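Local structure of putative transcriptional regulator (MarR/EmrR family) (Acinetobacter sp. ADP1, 3NRV) at residues Ser29-Gln34 against Ile116-Gln121; Glu42-Ser47 against Leu64-Ala69. The protein probably binds DNA and regulates transcription, as other MarR/EmrR-family regulators do. One frame throughout, in Å; residues are numbered along the deposited sequence.

Contact 1 of 2, residues Ser29-Gln34 against Ile116-Gln121; sequences STAYTQ and IEREKQ
A31 and R118 meet across two helices whose backbones stay well apart, the CA atoms of this pair lying 9.8 Å from each other. The long arginine side chain spans the gap. Its CG lies beside the backbone N, the chain then runs extended through CD, and a bend at chi3 (63°) turns the guanidinium so that one of its faces meets the helix 13-36. There A31 CB sits over that face, displaced toward the rim: it is 3.5 Å from R118 NH1 and 3.9 Å from R118 CZ. The touch is thus a methyl group against a flat cation. The guanidinium takes its polar partner one residue before the segment, where R118 NH2 is hydrogen-bonded to S28 OG. Y32 adds a looser contact, its OH 4.4 Å from R118 CD. The inner side is the closely packed one: the buried Y32 makes an edge-to-face contact with F114 and touches A115, and A31 also reaches F114, all on helix 102-122. Toward solvent the interface thins out to the partly exposed A31 and R118, which meet through the one methyl-to-guanidinium touch. Only 117 Å² is buried between the two segments. The second subunit approaches other sides of these helices, where its D62 bonds S29 OG and its A13 N and T14 bond the E119 carboxylate. Packing of an N-terminal helix against the long helix that follows the wing strands is typical of the helical dimerisation region of MarR-family proteins.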
loop_
_atom_site.group_PDB
_atom_site.type_symbol
_atom_site.label_atom_id
_atom_site.label_comp_id
_atom_site.label_asym_id
_atom_site.label_seq_id
_atom_site.Cartn_x
_atom_site.Cartn_y
_atom_site.Cartn_z
ATOM N N SER C 29 -4.030 5.778 7.419
ATOM C CA SER C 29 -5.169 6.506 6.903
ATOM C C SER C 29 -5.788 7.313 8.055
ATOM O O SER C 29 -5.998 8.522 7.942
ATOM C CB SER C 29 -6.189 5.545 6.299
ATOM O OG SER C 29 -7.326 6.241 5.798
ATOM N N THR C 30 -6.027 6.650 9.181
ATOM C CA THR C 30 -6.596 7.327 10.341
ATOM C C THR C 30 -5.661 8.420 10.829
ATOM O O THR C 30 -6.093 9.537 11.084
ATOM C CB THR C 30 -6.832 6.355 11.509
ATOM O OG1 THR C 30 -7.804 5.388 11.126
ATOM C CG2 THR C 30 -7.357 7.106 12.738
ATOM N N ALA C 31 -4.380 8.090 10.965
ATOM C CA ALA C 31 -3.421 9.021 11.555
ATOM C C ALA C 31 -3.313 10.312 10.752
ATOM O O ALA C 31 -3.457 11.407 11.306
ATOM C CB ALA C 31 -2.053 8.365 11.715
ATOM N N TYR C 32 -3.067 10.185 9.448
ATOM C CA TYR C 32 -2.937 11.363 8.591
ATOM C C TYR C 32 -4.226 12.135 8.493
ATOM O O TYR C 32 -4.215 13.368 8.437
ATOM C CB TYR C 32 -2.425 10.990 7.185
ATOM C CG TYR C 32 -0.942 10.702 7.216
ATOM C CD1 TYR C 32 -0.466 9.405 7.306
ATOM C CD2 TYR C 32 -0.018 11.741 7.202
ATOM C CE1 TYR C 32 0.908 9.146 7.358
ATOM C CE2 TYR C 32 1.351 11.494 7.260
ATOM C CZ TYR C 32 1.803 10.206 7.345
ATOM O OH TYR C 32 3.154 9.966 7.421
ATOM N N THR C 33 -5.341 11.423 8.459
ATOM C CA THR C 33 -6.622 12.114 8.357
ATOM C C THR C 33 -6.888 12.953 9.602
ATOM O O THR C 33 -7.305 14.102 9.503
ATOM C CB THR C 33 -7.793 11.153 8.107
ATOM O OG1 THR C 33 -7.699 10.635 6.774
ATOM C CG2 THR C 33 -9.122 11.903 8.238
ATOM N N GLN C 34 -6.616 12.383 10.769
ATOM C CA GLN C 34 -6.887 13.079 12.027
ATOM C C GLN C 34 -5.897 14.200 12.298
ATOM O O GLN C 34 -6.242 15.208 12.915
ATOM C CB GLN C 34 -6.892 12.087 13.196
ATOM C CG GLN C 34 -8.119 11.178 13.174
ATOM C CD GLN C 34 -8.230 10.298 14.404
ATOM O OE1 GLN C 34 -7.256 10.103 15.134
ATOM N NE2 GLN C 34 -9.425 9.751 14.635
ATOM N N ILE C 116 8.369 10.635 9.541
ATOM C CA ILE C 116 9.663 10.199 10.042
ATOM C C ILE C 116 9.521 9.513 11.396
ATOM O O ILE C 116 10.130 8.468 11.633
ATOM C CB ILE C 116 10.653 11.393 10.106
ATOM C CG1 ILE C 116 11.117 11.748 8.692
ATOM C CG2 ILE C 116 11.868 11.066 10.969
ATOM C CD1 ILE C 116 11.628 13.176 8.576
ATOM N N GLU C 117 8.692 10.079 12.264
ATOM C CA GLU C 117 8.433 9.456 13.559
ATOM C C GLU C 117 7.743 8.098 13.449
ATOM O O GLU C 117 8.092 7.166 14.171
ATOM C CB GLU C 117 7.686 10.410 14.502
ATOM C CG GLU C 117 8.604 11.492 15.061
ATOM C CD GLU C 117 9.948 10.932 15.531
ATOM O OE1 GLU C 117 9.966 10.167 16.521
ATOM O OE2 GLU C 117 10.989 11.257 14.910
ATOM N N ARG C 118 6.784 7.970 12.535
ATOM C CA ARG C 118 6.108 6.690 12.342
ATOM C C ARG C 118 7.050 5.602 11.812
ATOM O O ARG C 118 6.917 4.429 12.170
ATOM C CB ARG C 118 4.872 6.853 11.441
ATOM C CG ARG C 118 3.749 7.698 12.103
ATOM C CD ARG C 118 2.544 7.880 11.192
ATOM N NE ARG C 118 1.893 6.605 10.879
ATOM C CZ ARG C 118 1.035 5.987 11.693
ATOM N NH1 ARG C 118 0.742 6.517 12.871
ATOM N NH2 ARG C 118 0.489 4.832 11.345
ATOM N N GLU C 119 7.997 5.990 10.957
ATOM C CA GLU C 119 8.953 5.051 10.372
ATOM C C GLU C 119 9.924 4.595 11.456
ATOM O O GLU C 119 10.254 3.411 11.563
ATOM C CB GLU C 119 9.709 5.726 9.210
ATOM C CG GLU C 119 11.001 5.048 8.766
ATOM C CD GLU C 119 10.769 3.868 7.818
ATOM O OE1 GLU C 119 9.592 3.568 7.493
ATOM O OE2 GLU C 119 11.769 3.231 7.407
ATOM N N LYS C 120 10.382 5.551 12.251
ATOM C CA LYS C 120 11.218 5.245 13.406
ATOM C C LYS C 120 10.511 4.253 14.323
ATOM O O LYS C 120 11.100 3.277 14.761
ATOM C CB LYS C 120 11.564 6.521 14.162
ATOM C CG LYS C 120 12.520 6.312 15.328
ATOM C CD LYS C 120 12.786 7.627 16.043
ATOM C CE LYS C 120 13.554 7.412 17.346
ATOM N NZ LYS C 120 13.588 8.663 18.156
ATOM N N GLN C 121 9.226 4.483 14.582
ATOM C CA GLN C 121 8.467 3.577 15.433
ATOM C C GLN C 121 8.387 2.168 14.841
ATOM O O GLN C 121 8.615 1.179 15.543
ATOM C CB GLN C 121 7.065 4.147 15.720
ATOM C CG GLN C 121 6.233 3.246 16.608
ATOM C CD GLN C 121 4.883 3.844 16.956
ATOM O OE1 GLN C 121 4.383 4.725 16.255
ATOM N NE2 GLN C 121 4.280 3.355 18.039
#

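Contact 2 of 2, residues Glu42-Ser47 against Leu64-Ala69; sequences EWRIIS and LGLDKA
The backbones of R44, on helix 40-51, and L64, the last residue of helix 57-64, approach to 7.7 Å between CA atoms, and just beyond L64 the chain turns at G65 with a positive phi, a conformation that favours glycine. The R44 and L64 side chains run antiparallel alongside one another, so that the arginine tip reaches the leucine backbone. R44 NH2 donates to L64 O at 3.0 Å, meeting a lone pair in the carbonyl plane with a C=O...N angle of 124°. The bond is rather bent, 132° at the hydrogen, and the oxygen is tilted from the guanidinium plane. A bend at chi3 (67°) of R44 swings the group over the leucine, and one guanidinium face lies against L64 CB, 3.8 Å from R44 NH2. L66 comes in obliquely from beyond the turn, its CG 3.9 Å from R44 NH1. I45 lies across L64, nearly perpendicular, with I45 CG1 resting 3.6 Å from L64 CD1. I45 also packs on I60 and on T74 and L78 of helix 68-80, and L64 on V48. R44 NH1 has a further partner, N22 OD1 of the second subunit. All four touching residues are buried, so the arginine's charge is held among leucines, with NH2 bonded to the turn and NH1 to the neighbouring subunit. Because L64 O closes a helix, its partial negative character would probably suit the cation, and the arginine thereby ties the turn of the helix-turn-helix to the dimer interface.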
loop_
_atom_site.group_PDB
_atom_site.type_symbol
_atom_site.label_atom_id
_atom_site.label_comp_id
_atom_site.label_asym_id
_atom_site.label_seq_id
_atom_site.Cartn_x
_atom_site.Cartn_y
_atom_site.Cartn_z
ATOM N N GLU C 42 -3.144 10.290 -0.404
ATOM C CA GLU C 42 -2.748 11.684 -0.628
ATOM C C GLU C 42 -1.329 11.952 -0.123
ATOM O O GLU C 42 -0.509 12.551 -0.837
ATOM C CB GLU C 42 -3.763 12.634 0.028
ATOM C CG GLU C 42 -5.076 12.626 -0.757
ATOM C CD GLU C 42 -6.194 13.414 -0.101
ATOM O OE1 GLU C 42 -6.340 13.362 1.129
ATOM O OE2 GLU C 42 -6.939 14.082 -0.833
ATOM N N TRP C 43 -1.052 11.528 1.108
ATOM C CA TRP C 43 0.289 11.686 1.695
ATOM C C TRP C 43 1.378 10.989 0.852
ATOM O O TRP C 43 2.430 11.558 0.597
ATOM C CB TRP C 43 0.346 11.184 3.162
ATOM C CG TRP C 43 1.759 11.050 3.592
ATOM C CD1 TRP C 43 2.456 9.898 3.827
ATOM C CD2 TRP C 43 2.699 12.124 3.721
ATOM N NE1 TRP C 43 3.771 10.198 4.129
ATOM C CE2 TRP C 43 3.943 11.549 4.066
ATOM C CE3 TRP C 43 2.600 13.510 3.593
ATOM C CZ2 TRP C 43 5.076 12.324 4.294
ATOM C CZ3 TRP C 43 3.733 14.274 3.820
ATOM C CH2 TRP C 43 4.951 13.678 4.163
ATOM N N ARG C 44 1.130 9.754 0.422
ATOM C CA ARG C 44 2.122 9.038 -0.381
ATOM C C ARG C 44 2.488 9.831 -1.639
ATOM O O ARG C 44 3.651 9.926 -2.032
ATOM C CB ARG C 44 1.617 7.625 -0.754
ATOM C CG ARG C 44 1.383 6.700 0.475
ATOM C CD ARG C 44 0.871 5.310 0.049
ATOM N NE ARG C 44 1.909 4.587 -0.700
ATOM C CZ ARG C 44 1.686 3.567 -1.533
ATOM N NH1 ARG C 44 0.452 3.146 -1.754
ATOM N NH2 ARG C 44 2.709 2.974 -2.153
ATOM N N ILE C 45 1.485 10.418 -2.271
ATOM C CA ILE C 45 1.740 11.172 -3.484
ATOM C C ILE C 45 2.473 12.494 -3.213
ATOM O O ILE C 45 3.418 12.839 -3.911
ATOM C CB ILE C 45 0.438 11.416 -4.251
ATOM C CG1 ILE C 45 -0.002 10.086 -4.874
ATOM C CG2 ILE C 45 0.656 12.457 -5.326
ATOM C CD1 ILE C 45 -1.404 10.101 -5.460
ATOM N N ILE C 46 2.022 13.224 -2.198
ATOM C CA ILE C 46 2.693 14.458 -1.793
ATOM C C ILE C 46 4.172 14.187 -1.527
ATOM O O ILE C 46 5.056 14.944 -1.955
ATOM C CB ILE C 46 1.978 15.073 -0.554
ATOM C CG1 ILE C 46 0.701 15.778 -1.019
ATOM C CG2 ILE C 46 2.875 16.057 0.185
ATOM C CD1 ILE C 46 -0.292 15.926 0.061
ATOM N N SER C 47 4.447 13.088 -0.839
ATOM C CA SER C 47 5.825 12.757 -0.502
ATOM C C SER C 47 6.646 12.438 -1.764
ATOM O O SER C 47 7.832 12.777 -1.858
ATOM C CB SER C 47 5.876 11.614 0.517
ATOM O OG SER C 47 7.202 11.148 0.670
ATOM N N LEU C 64 4.939 4.304 -6.788
ATOM C CA LEU C 64 4.102 3.859 -5.678
ATOM C C LEU C 64 3.545 2.437 -5.837
ATOM O O LEU C 64 3.214 1.788 -4.843
ATOM C CB LEU C 64 2.940 4.840 -5.451
ATOM C CG LEU C 64 3.332 6.270 -5.047
ATOM C CD1 LEU C 64 2.064 7.125 -4.842
ATOM C CD2 LEU C 64 4.189 6.271 -3.780
ATOM N N GLY C 65 3.398 1.981 -7.081
ATOM C CA GLY C 65 2.709 0.728 -7.344
ATOM C C GLY C 65 1.192 0.820 -7.402
ATOM O O GLY C 65 0.510 -0.196 -7.590
ATOM N N LEU C 66 0.641 2.015 -7.206
ATOM C CA LEU C 66 -0.793 2.194 -7.408
ATOM C C LEU C 66 -0.997 2.383 -8.889
ATOM O O LEU C 66 -0.176 3.026 -9.531
ATOM C CB LEU C 66 -1.314 3.427 -6.669
ATOM C CG LEU C 66 -1.440 3.340 -5.150
ATOM C CD1 LEU C 66 -1.751 4.708 -4.562
ATOM C CD2 LEU C 66 -2.505 2.331 -4.765
ATOM N N ASP C 67 -2.089 1.849 -9.432
ATOM C CA ASP C 67 -2.353 2.017 -10.853
ATOM C C ASP C 67 -2.630 3.462 -11.230
ATOM O O ASP C 67 -2.867 4.299 -10.373
ATOM C CB ASP C 67 -3.414 1.035 -11.401
ATOM C CG ASP C 67 -4.846 1.330 -10.932
ATOM O OD1 ASP C 67 -5.208 2.488 -10.621
ATOM O OD2 ASP C 67 -5.641 0.359 -10.923
ATOM N N LYS C 68 -2.584 3.739 -12.523
ATOM C CA LYS C 68 -2.694 5.092 -13.022
ATOM C C LYS C 68 -4.026 5.742 -12.697
ATOM O O LYS C 68 -4.093 6.954 -12.500
ATOM C CB LYS C 68 -2.470 5.113 -14.531
ATOM C CG LYS C 68 -1.025 4.944 -14.922
ATOM C CD LYS C 68 -0.757 5.629 -16.241
ATOM C CE LYS C 68 -0.218 4.644 -17.256
ATOM N NZ LYS C 68 0.130 5.342 -18.526
ATOM N N ALA C 69 -5.085 4.936 -12.663
ATOM C CA ALA C 69 -6.424 5.449 -12.390
ATOM C C ALA C 69 -6.478 5.970 -10.951
ATOM O O ALA C 69 -7.042 7.034 -10.680
ATOM C CB ALA C 69 -7.484 4.347 -12.619
#

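In the fold
Both contacts lie in the marR-type helix-turn-helix region, their centres 16 Å apart. Contact 2, formed by helix 40-51 and the turn between helices 57-64 and 68-80, is nested within the chain loop that contact 1 closes by bringing helix 13-36 to helix 102-122. Helices 13-36 and 40-51 are consecutive, and the aromatic rings of Y32 and W43 stack between them, with Y32 OH 3.4 Å from W43 NE1. Contact 1 belongs to the dimerisation helices and contact 2 to the winged-helix part, which probably faces DNA. Both also touch the second subunit, consistent with the probable DNA-binding part being coupled to the dimer interface.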